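Local coordinates for GNA33 (Neisseria gonorrhoeae FA 1090, PDB 2G5D), which probably cleaves the MurNAc-GlcNAc linkages of peptidoglycan as an exolytic transglycosylase, forming a 1,6-anhydro bond in the MurNAc residue, at residues L353-A358 with G406-L411; P51-Q56 with N367-A372; A59-S64 with G336-A341; I347-P352 with Q373-A378. All coordinates share one frame; numbering follows the deposited sequence.

In the fold
From the N terminus, the loop P51-Q56 opens contact 2, which closes only at strand 365-375, more than three hundred residues later. Nested inside that long loop is contact 3, where helix 58-72 meets Y338 ahead of strand 339-342. After contact 3 has closed, the loop I347-P352 opens contact 4 and L353-A358 opens contact 1. Strand 365-375 then serves twice, closing contact 2 at N367-A372 and contact 4 at Q373-A378, before G406-L411 closes contact 1. Contacts 1, 2 and 4 therefore cross one another. Contacts 2 and 3 tie an N-terminal loop and helix 58-72 to strands of the 3D domain, of the double-psi beta-barrel clan; contacts 1 and 4 lie within it.

Contact 1: residues L353-A358 with G406-L411; sequences LFVATA and GYVWQL
L353-A358 and G406-L411 run antiparallel, their axes 4.6 Å apart, with F354-W409 and A356-Y407 as hydrogen-bonded pairs and L353-Q410 and V355-V408 as the non-hydrogen-bonded pairs beside them. Each hydrogen-bonded pair makes two N-H to O bonds, such as F354 N to W409 O at 2.9 Å. On the face carrying F354 and W409 the two aromatic side chains lie side by side, pointing the same way. CG of F354 is anti to its backbone N (chi1 -161°), and the edge of the phenyl ring is turned toward the indole face in an offset edge-to-face pair, with planes at 81° and six-membered ring centroids 5.7 Å apart. A356 CB meets the indole at its edge, 3.5 Å from W409 CZ3; this small methyl suits a place beside so large a ring. On the other face, L353 CD2 reaches across to W409 O at 3.4 Å, while L353 CD1 approaches V408 CB at 4.2 Å. Here V385 of strand 384-391 covers L353, V355 and V408. Q410 is buried on that face too, and its OE1 accepts from T348 N. With the paired backbone groups satisfied by each other, both faces can carry mostly apolar side chains.

Contact 2: residues P51-Q56 with N367-A372; sequences PHWAAQ and NRLIMA
Q56 supplies the hydrogen bonds to N367-A372, its terminal amide straddling R368 to bond both N367 and L369. Its OE1 accepts from L369 N at 3.1 Å, and its NE2 donates to N367 O at 2.8 Å; in both bonds the donor lies above the carbonyl plane. The same NE2 also donates to H52 O at 3.1 Å, nearly straight at 172°, which ties the loop to itself as well as to the strand. The chain bends at chi2 (-54°), swinging CD back beside the backbone, and glutamine suits the place because one amide offers both donor and acceptor. N367 ND2 lies over one face of the H52 ring, 3.0 Å from H52 ND1, with ring and amide planes 70° apart. P51 crosses the N367 side chain at about a right angle, and P51 O comes within 3.4 Å of N367 CB. The apolar part is slight: W53 CZ3 and L369 CD2 are 4.4 Å apart. The loop lies against strands 365-375 and 352-358, P51 and N367 both touching F354 of the latter. F58 of helix 58-72 and F99 of helix 92-102 cover L369, and E100 of the latter helix accepts from W53 NE1.

Contact 3: residues A59-S64 with G336-A341; sequences AKSLQS and GEYAGA
K60 lays the aliphatic base of its side chain over one face of the Y338 ring. Its CB stands 3.6 Å from the ring centroid, 15° off the normal, in a CH-pi contact displaced toward the rim. Farther out, K60 CD comes 3.6 Å from Y338 CE1, so the methylenes cross the ring obliquely while NZ goes on to a salt bridge with D57. Lysine serves both needs: an aliphatic stem to cover the ring and a charged end that pairs with D57. S61 OG is 3.9 Å from Y338 CE2, but its hydrogen bond goes to L369 O of strand 365-375. Y338 immediately precedes strand 339-342, so the contact sets one side of helix 58-72 against the start of a barrel strand in the 3D domain. One turn along from K60, S64 faces the backbone of the same tyrosine. Its OG is anti to the backbone N (chi1 -172°) and donates to Y338 O, although the modelled 2.5 Å is so short that the exact length is doubtful. The donor sits above the carbonyl plane. A small residue suits this position, since S64 CB lies only 3.8 Å from Y338 CB, and M371 of strand 365-375 packs against both S61 and S64.

Contact 4: residues I347-P352 with Q373-A378; sequences ITLGAP and QDTGSA
Q373 NE2 donates to two partners, a bridging water and S64 O of helix 58-72. The water accepts from Q373 NE2 at 2.9 Å and donates to G350 O at 2.7 Å, joining the two segments where no direct hydrogen bond links them. Q373 suits the place because a long side chain with a terminal amide can span from the strand to both. Its chain is extended at chi2 (174°), which sends CD outward, and its CG passes 4.4 Å from G350 CA. The rest of the contact is van der Waals packing, most of it by L349. CG of this leucine is anti to the backbone N (chi1 -170°), and from there CD1 lies on the strand backbone, 3.7 Å from Q373 C and 3.8 Å from D374 N. The methyl of T375 lies a little farther off, with CG2 4.4 Å from L349 CD1. T348 to A351 form a type II beta turn, closed by A351 N bonding to T348 O at 3.2 Å. G350 holds its third position at phi 102°, where a CB would be jammed against the preceding carbonyl oxygen. Just before Q373, A372 bonds by backbone to G350 and A351, so the turn sits against strand 365-375. Strand 339-342 lies beside that strand too, A339 touching Q373 and A341 touching D374, while I342 packs on L349 and P352 begins strand 352-358.

Contact 1: residues L353-A358 with G406-L411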
# COMPACT_ATOMS: atom_id res chain seq x y z
N LEU A 353 8.23 -13.66 2.62
CA LEU A 353 7.15 -14.02 3.53
C LEU A 353 6.32 -15.09 2.85
O LEU A 353 5.73 -14.85 1.81
CB LEU A 353 6.32 -12.76 3.84
CG LEU A 353 5.51 -12.40 5.11
CD1 LEU A 353 4.04 -12.67 4.89
CD2 LEU A 353 5.97 -13.00 6.44
N PHE A 354 6.32 -16.29 3.42
CA PHE A 354 5.46 -17.34 2.90
C PHE A 354 4.06 -17.26 3.49
O PHE A 354 3.89 -17.21 4.71
CB PHE A 354 6.07 -18.70 3.18
CG PHE A 354 5.52 -19.78 2.32
CD1 PHE A 354 6.18 -20.14 1.13
CD2 PHE A 354 4.33 -20.42 2.66
CE1 PHE A 354 5.66 -21.15 0.30
CE2 PHE A 354 3.81 -21.43 1.85
CZ PHE A 354 4.48 -21.78 0.66
N VAL A 355 3.06 -17.25 2.60
CA VAL A 355 1.65 -17.14 2.97
C VAL A 355 0.93 -18.37 2.46
O VAL A 355 0.92 -18.66 1.27
CB VAL A 355 0.98 -15.83 2.42
CG1 VAL A 355 -0.51 -15.72 2.87
CG2 VAL A 355 1.71 -14.63 2.89
N ALA A 356 0.38 -19.11 3.42
CA ALA A 356 -0.52 -20.22 3.21
C ALA A 356 -1.96 -19.73 3.44
O ALA A 356 -2.36 -19.44 4.57
CB ALA A 356 -0.17 -21.36 4.18
N THR A 357 -2.74 -19.65 2.37
CA THR A 357 -4.11 -19.16 2.50
C THR A 357 -5.06 -19.84 1.50
O THR A 357 -4.79 -20.95 1.05
CB THR A 357 -4.16 -17.58 2.51
OG1 THR A 357 -5.49 -17.12 2.76
CG2 THR A 357 -3.60 -16.96 1.24
N ALA A 358 -6.18 -19.20 1.21
CA ALA A 358 -7.09 -19.67 0.17
C ALA A 358 -7.23 -18.62 -0.93
O ALA A 358 -7.31 -17.42 -0.65
CB ALA A 358 -8.44 -20.01 0.76
N GLY A 406 -5.18 -17.14 7.07
CA GLY A 406 -3.88 -17.45 6.52
C GLY A 406 -2.84 -17.67 7.59
O GLY A 406 -3.01 -17.27 8.74
N TYR A 407 -1.76 -18.33 7.18
CA TYR A 407 -0.63 -18.65 8.04
C TYR A 407 0.59 -18.03 7.42
O TYR A 407 0.70 -17.98 6.20
CB TYR A 407 -0.44 -20.16 8.11
CG TYR A 407 -1.66 -20.83 8.68
CD1 TYR A 407 -2.59 -21.43 7.84
CD2 TYR A 407 -1.91 -20.80 10.04
CE1 TYR A 407 -3.74 -22.01 8.36
CE2 TYR A 407 -3.05 -21.39 10.57
CZ TYR A 407 -3.96 -21.99 9.73
OH TYR A 407 -5.09 -22.57 10.27
N VAL A 408 1.50 -17.54 8.25
CA VAL A 408 2.65 -16.87 7.69
C VAL A 408 3.98 -17.33 8.26
O VAL A 408 4.08 -17.70 9.43
CB VAL A 408 2.51 -15.30 7.72
CG1 VAL A 408 1.14 -14.85 7.14
CG2 VAL A 408 2.76 -14.72 9.08
N TRP A 409 5.00 -17.31 7.42
CA TRP A 409 6.34 -17.63 7.88
C TRP A 409 7.18 -16.52 7.36
O TRP A 409 7.09 -16.17 6.18
CB TRP A 409 6.86 -18.94 7.28
CG TRP A 409 6.15 -20.21 7.70
CD1 TRP A 409 6.63 -21.15 8.53
CD2 TRP A 409 4.88 -20.68 7.23
NE1 TRP A 409 5.74 -22.21 8.64
CE2 TRP A 409 4.64 -21.93 7.86
CE3 TRP A 409 3.92 -20.16 6.36
CZ2 TRP A 409 3.46 -22.68 7.65
CZ3 TRP A 409 2.73 -20.90 6.15
CH2 TRP A 409 2.52 -22.15 6.79
N GLN A 410 8.01 -15.97 8.22
CA GLN A 410 8.93 -14.91 7.81
C GLN A 410 10.33 -15.51 7.57
O GLN A 410 10.84 -16.21 8.44
CB GLN A 410 8.97 -13.87 8.94
CG GLN A 410 9.88 -12.69 8.66
CD GLN A 410 9.78 -11.59 9.71
OE1 GLN A 410 10.04 -10.44 9.41
NE2 GLN A 410 9.44 -11.95 10.96
N LEU A 411 10.93 -15.25 6.39
CA LEU A 411 12.30 -15.71 6.04
C LEU A 411 13.29 -14.56 6.23
O LEU A 411 13.07 -13.46 5.75
CB LEU A 411 12.39 -16.32 4.61
CG LEU A 411 11.82 -17.75 4.41
CD1 LEU A 411 10.35 -17.79 4.73
CD2 LEU A 411 12.05 -18.30 2.98

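Contact 2: residues P51-Q56 with N367-A372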
# COMPACT_ATOMS: atom_id res chain seq x y z
N PRO A 51 3.78 -25.37 3.20
CA PRO A 51 3.02 -26.20 2.27
C PRO A 51 3.28 -25.77 0.82
O PRO A 51 3.30 -24.58 0.54
CB PRO A 51 1.57 -25.99 2.70
CG PRO A 51 1.54 -24.66 3.41
CD PRO A 51 2.91 -24.48 4.01
N HIS A 52 3.52 -26.73 -0.06
CA HIS A 52 3.82 -26.46 -1.48
C HIS A 52 5.10 -25.66 -1.72
O HIS A 52 5.30 -25.12 -2.81
CB HIS A 52 2.65 -25.79 -2.18
CG HIS A 52 1.41 -26.63 -2.22
ND1 HIS A 52 0.21 -26.17 -2.71
CD2 HIS A 52 1.19 -27.91 -1.81
CE1 HIS A 52 -0.70 -27.12 -2.60
NE2 HIS A 52 -0.13 -28.18 -2.05
N TRP A 53 5.98 -25.63 -0.72
CA TRP A 53 7.32 -25.09 -0.86
C TRP A 53 8.01 -25.58 -2.13
O TRP A 53 8.53 -24.78 -2.91
CB TRP A 53 8.18 -25.49 0.33
CG TRP A 53 9.57 -25.02 0.17
CD1 TRP A 53 10.66 -25.74 -0.27
CD2 TRP A 53 10.04 -23.68 0.39
NE1 TRP A 53 11.78 -24.91 -0.32
CE2 TRP A 53 11.42 -23.65 0.08
CE3 TRP A 53 9.42 -22.50 0.85
CZ2 TRP A 53 12.18 -22.48 0.20
CZ3 TRP A 53 10.18 -21.34 0.96
CH2 TRP A 53 11.55 -21.34 0.65
N ALA A 54 8.05 -26.90 -2.32
CA ALA A 54 8.70 -27.54 -3.48
C ALA A 54 8.25 -27.00 -4.83
O ALA A 54 9.09 -26.79 -5.73
CB ALA A 54 8.46 -29.07 -3.43
N ALA A 55 6.93 -26.77 -4.95
CA ALA A 55 6.28 -26.36 -6.20
C ALA A 55 6.17 -24.83 -6.47
O ALA A 55 5.55 -24.41 -7.45
CB ALA A 55 4.90 -27.04 -6.32
N GLN A 56 6.80 -24.02 -5.63
CA GLN A 56 6.83 -22.58 -5.85
C GLN A 56 7.48 -22.13 -7.16
O GLN A 56 8.46 -22.70 -7.62
CB GLN A 56 7.55 -21.85 -4.71
CG GLN A 56 6.81 -21.85 -3.37
CD GLN A 56 5.41 -21.32 -3.51
OE1 GLN A 56 5.22 -20.13 -3.79
NE2 GLN A 56 4.42 -22.20 -3.35
N ASN A 367 -0.66 -20.88 -1.86
CA ASN A 367 0.61 -20.91 -1.09
C ASN A 367 1.72 -20.26 -1.90
O ASN A 367 2.06 -20.71 -3.01
CB ASN A 367 1.02 -22.35 -0.69
CG ASN A 367 -0.08 -23.13 0.04
OD1 ASN A 367 -0.73 -22.62 0.94
ND2 ASN A 367 -0.25 -24.38 -0.33
N ARG A 368 2.30 -19.19 -1.36
CA ARG A 368 3.14 -18.31 -2.14
C ARG A 368 4.27 -17.74 -1.32
O ARG A 368 4.04 -17.26 -0.22
CB ARG A 368 2.28 -17.13 -2.67
CG ARG A 368 1.27 -17.49 -3.77
CD ARG A 368 1.85 -17.18 -5.14
NE ARG A 368 1.11 -17.87 -6.19
CZ ARG A 368 0.09 -17.37 -6.89
NH1 ARG A 368 -0.36 -16.12 -6.68
NH2 ARG A 368 -0.49 -18.13 -7.82
N LEU A 369 5.49 -17.79 -1.84
CA LEU A 369 6.56 -16.98 -1.27
C LEU A 369 6.51 -15.58 -1.86
O LEU A 369 7.00 -15.35 -2.98
CB LEU A 369 7.95 -17.59 -1.49
CG LEU A 369 9.08 -16.82 -0.78
CD1 LEU A 369 8.85 -16.82 0.72
CD2 LEU A 369 10.41 -17.47 -1.13
N ILE A 370 5.93 -14.65 -1.09
CA ILE A 370 5.87 -13.22 -1.45
C ILE A 370 6.94 -12.42 -0.73
O ILE A 370 7.64 -12.96 0.09
CB ILE A 370 4.46 -12.64 -1.20
CG1 ILE A 370 4.17 -12.50 0.30
CG2 ILE A 370 3.39 -13.55 -1.93
CD1 ILE A 370 3.08 -11.52 0.66
N MET A 371 7.08 -11.14 -1.07
CA MET A 371 7.95 -10.22 -0.37
C MET A 371 7.12 -9.18 0.38
O MET A 371 6.19 -8.59 -0.17
CB MET A 371 8.94 -9.56 -1.33
CG MET A 371 9.73 -10.57 -2.19
SD MET A 371 10.88 -11.60 -1.26
CE MET A 371 10.36 -13.19 -1.89
N ALA A 372 7.46 -8.99 1.65
CA ALA A 372 6.79 -8.05 2.54
C ALA A 372 7.44 -6.67 2.38
O ALA A 372 8.41 -6.33 3.08
CB ALA A 372 6.90 -8.53 3.96

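Contact 3: residues A59-S64 with G336-A341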
# COMPACT_ATOMS: atom_id res chain seq x y z
N ALA A 59 11.39 -18.41 -9.29
CA ALA A 59 11.93 -17.37 -10.21
C ALA A 59 11.20 -16.05 -9.95
O ALA A 59 11.83 -14.98 -9.86
CB ALA A 59 11.75 -17.81 -11.69
N LYS A 60 9.88 -16.15 -9.83
CA LYS A 60 9.04 -14.98 -9.58
C LYS A 60 9.32 -14.37 -8.19
O LYS A 60 9.42 -13.14 -8.09
CB LYS A 60 7.56 -15.29 -9.83
CG LYS A 60 7.21 -15.22 -11.31
CD LYS A 60 5.76 -15.56 -11.63
CE LYS A 60 5.56 -15.80 -13.13
NZ LYS A 60 6.58 -16.76 -13.73
N SER A 61 9.51 -15.21 -7.15
CA SER A 61 9.85 -14.68 -5.82
C SER A 61 11.20 -14.00 -5.86
O SER A 61 11.39 -12.97 -5.21
CB SER A 61 9.91 -15.80 -4.75
OG SER A 61 8.73 -16.59 -4.76
N LEU A 62 12.13 -14.56 -6.63
CA LEU A 62 13.47 -13.93 -6.79
C LEU A 62 13.39 -12.58 -7.49
O LEU A 62 14.02 -11.63 -7.04
CB LEU A 62 14.51 -14.86 -7.43
CG LEU A 62 15.95 -14.31 -7.60
CD1 LEU A 62 16.60 -13.95 -6.26
CD2 LEU A 62 16.83 -15.28 -8.34
N GLN A 63 12.63 -12.48 -8.59
CA GLN A 63 12.34 -11.18 -9.21
C GLN A 63 11.83 -10.17 -8.17
O GLN A 63 12.33 -9.04 -8.07
CB GLN A 63 11.30 -11.32 -10.32
CG GLN A 63 11.85 -11.91 -11.61
CD GLN A 63 10.76 -12.17 -12.60
OE1 GLN A 63 9.89 -13.02 -12.38
NE2 GLN A 63 10.79 -11.46 -13.69
N SER A 64 10.85 -10.58 -7.37
CA SER A 64 10.24 -9.70 -6.40
C SER A 64 11.27 -9.27 -5.34
O SER A 64 11.38 -8.07 -5.02
CB SER A 64 9.03 -10.41 -5.78
OG SER A 64 8.27 -9.57 -4.95
N GLY A 336 3.03 -7.68 -8.92
CA GLY A 336 1.74 -8.36 -8.78
C GLY A 336 1.87 -9.82 -8.39
O GLY A 336 2.64 -10.57 -9.02
N GLU A 337 1.13 -10.18 -7.33
CA GLU A 337 1.05 -11.56 -6.81
C GLU A 337 2.22 -12.08 -5.98
O GLU A 337 2.15 -13.20 -5.46
CB GLU A 337 0.78 -12.55 -7.93
CG GLU A 337 -0.62 -12.53 -8.44
CD GLU A 337 -0.80 -13.47 -9.60
OE1 GLU A 337 -1.02 -12.99 -10.71
OE2 GLU A 337 -0.73 -14.70 -9.41
N TYR A 338 3.27 -11.25 -5.87
CA TYR A 338 4.55 -11.59 -5.23
C TYR A 338 5.01 -10.52 -4.25
O TYR A 338 6.18 -10.45 -3.87
CB TYR A 338 5.62 -11.93 -6.29
CG TYR A 338 5.33 -13.30 -6.86
CD1 TYR A 338 4.55 -13.46 -8.02
CD2 TYR A 338 5.77 -14.44 -6.19
CE1 TYR A 338 4.23 -14.75 -8.48
CE2 TYR A 338 5.46 -15.71 -6.65
CZ TYR A 338 4.70 -15.87 -7.78
OH TYR A 338 4.43 -17.16 -8.18
N ALA A 339 4.06 -9.69 -3.83
CA ALA A 339 4.31 -8.67 -2.81
C ALA A 339 3.11 -8.54 -1.89
O ALA A 339 1.98 -8.88 -2.26
CB ALA A 339 4.66 -7.31 -3.45
N GLY A 340 3.36 -8.08 -0.68
CA GLY A 340 2.28 -7.85 0.26
C GLY A 340 2.56 -6.75 1.25
O GLY A 340 3.71 -6.33 1.41
N ALA A 341 1.49 -6.26 1.88
CA ALA A 341 1.60 -5.33 3.00
C ALA A 341 1.48 -6.04 4.35
O ALA A 341 0.67 -6.96 4.52
CB ALA A 341 0.54 -4.17 2.89

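Contact 4: residues I347-P352 with Q373-A378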
# COMPACT_ATOMS: atom_id res chain seq x y z
N ILE A 347 6.76 -7.70 11.37
CA ILE A 347 7.47 -8.20 10.18
C ILE A 347 8.57 -7.23 9.78
O ILE A 347 8.34 -6.02 9.72
CB ILE A 347 6.52 -8.44 8.94
CG1 ILE A 347 5.32 -9.32 9.31
CG2 ILE A 347 7.32 -8.98 7.72
CD1 ILE A 347 5.65 -10.64 9.99
N THR A 348 9.76 -7.77 9.52
CA THR A 348 10.90 -6.98 9.09
C THR A 348 10.63 -6.56 7.64
O THR A 348 10.29 -7.40 6.80
CB THR A 348 12.22 -7.77 9.24
OG1 THR A 348 12.38 -8.16 10.62
CG2 THR A 348 13.41 -6.90 8.85
N LEU A 349 10.75 -5.27 7.35
CA LEU A 349 10.37 -4.74 6.04
C LEU A 349 11.36 -5.19 4.97
O LEU A 349 12.56 -5.05 5.14
CB LEU A 349 10.20 -3.19 6.04
CG LEU A 349 9.56 -2.58 4.78
CD1 LEU A 349 8.06 -2.96 4.62
CD2 LEU A 349 9.74 -1.07 4.80
N GLY A 350 10.83 -5.76 3.89
CA GLY A 350 11.64 -6.34 2.82
C GLY A 350 11.73 -7.87 2.83
O GLY A 350 12.18 -8.47 1.85
N ALA A 351 11.31 -8.50 3.92
CA ALA A 351 11.56 -9.91 4.13
C ALA A 351 10.73 -10.77 3.21
O ALA A 351 9.58 -10.48 2.95
CB ALA A 351 11.30 -10.30 5.58
N PRO A 352 11.34 -11.85 2.70
CA PRO A 352 10.50 -12.89 2.08
C PRO A 352 9.46 -13.43 3.09
O PRO A 352 9.75 -13.62 4.27
CB PRO A 352 11.52 -13.96 1.66
CG PRO A 352 12.83 -13.17 1.48
CD PRO A 352 12.79 -12.15 2.59
N GLN A 373 6.92 -5.91 1.44
CA GLN A 373 7.59 -4.70 0.97
C GLN A 373 6.73 -3.45 1.15
O GLN A 373 7.10 -2.34 0.72
CB GLN A 373 7.97 -4.88 -0.49
CG GLN A 373 9.04 -5.92 -0.75
CD GLN A 373 9.26 -6.16 -2.23
OE1 GLN A 373 8.41 -5.80 -3.04
NE2 GLN A 373 10.39 -6.77 -2.59
N ASP A 374 5.58 -3.61 1.80
CA ASP A 374 4.63 -2.53 1.97
C ASP A 374 3.93 -2.63 3.32
O ASP A 374 4.00 -3.67 4.00
CB ASP A 374 3.63 -2.57 0.82
CG ASP A 374 2.97 -1.20 0.55
OD1 ASP A 374 1.96 -1.20 -0.18
OD2 ASP A 374 3.44 -0.14 1.05
N THR A 375 3.28 -1.53 3.70
CA THR A 375 2.51 -1.38 4.93
C THR A 375 1.17 -0.70 4.61
O THR A 375 1.05 -0.04 3.58
CB THR A 375 3.24 -0.45 5.93
OG1 THR A 375 3.48 0.81 5.31
CG2 THR A 375 4.55 -1.03 6.37
N GLY A 376 0.18 -0.83 5.49
CA GLY A 376 -1.05 -0.02 5.41
C GLY A 376 -1.50 0.44 6.79
O GLY A 376 -1.11 -0.15 7.79
N SER A 377 -2.31 1.50 6.85
CA SER A 377 -2.86 1.99 8.14
C SER A 377 -3.85 0.99 8.78
O SER A 377 -3.96 0.92 10.00
CB SER A 377 -3.47 3.40 7.98
OG SER A 377 -4.54 3.43 7.05
N ALA A 378 -4.51 0.18 7.95
CA ALA A 378 -5.46 -0.83 8.40
C ALA A 378 -4.88 -2.26 8.55
O ALA A 378 -5.61 -3.21 8.83
CB ALA A 378 -6.70 -0.84 7.49
O HOH W 1 12.41 -7.47 -0.60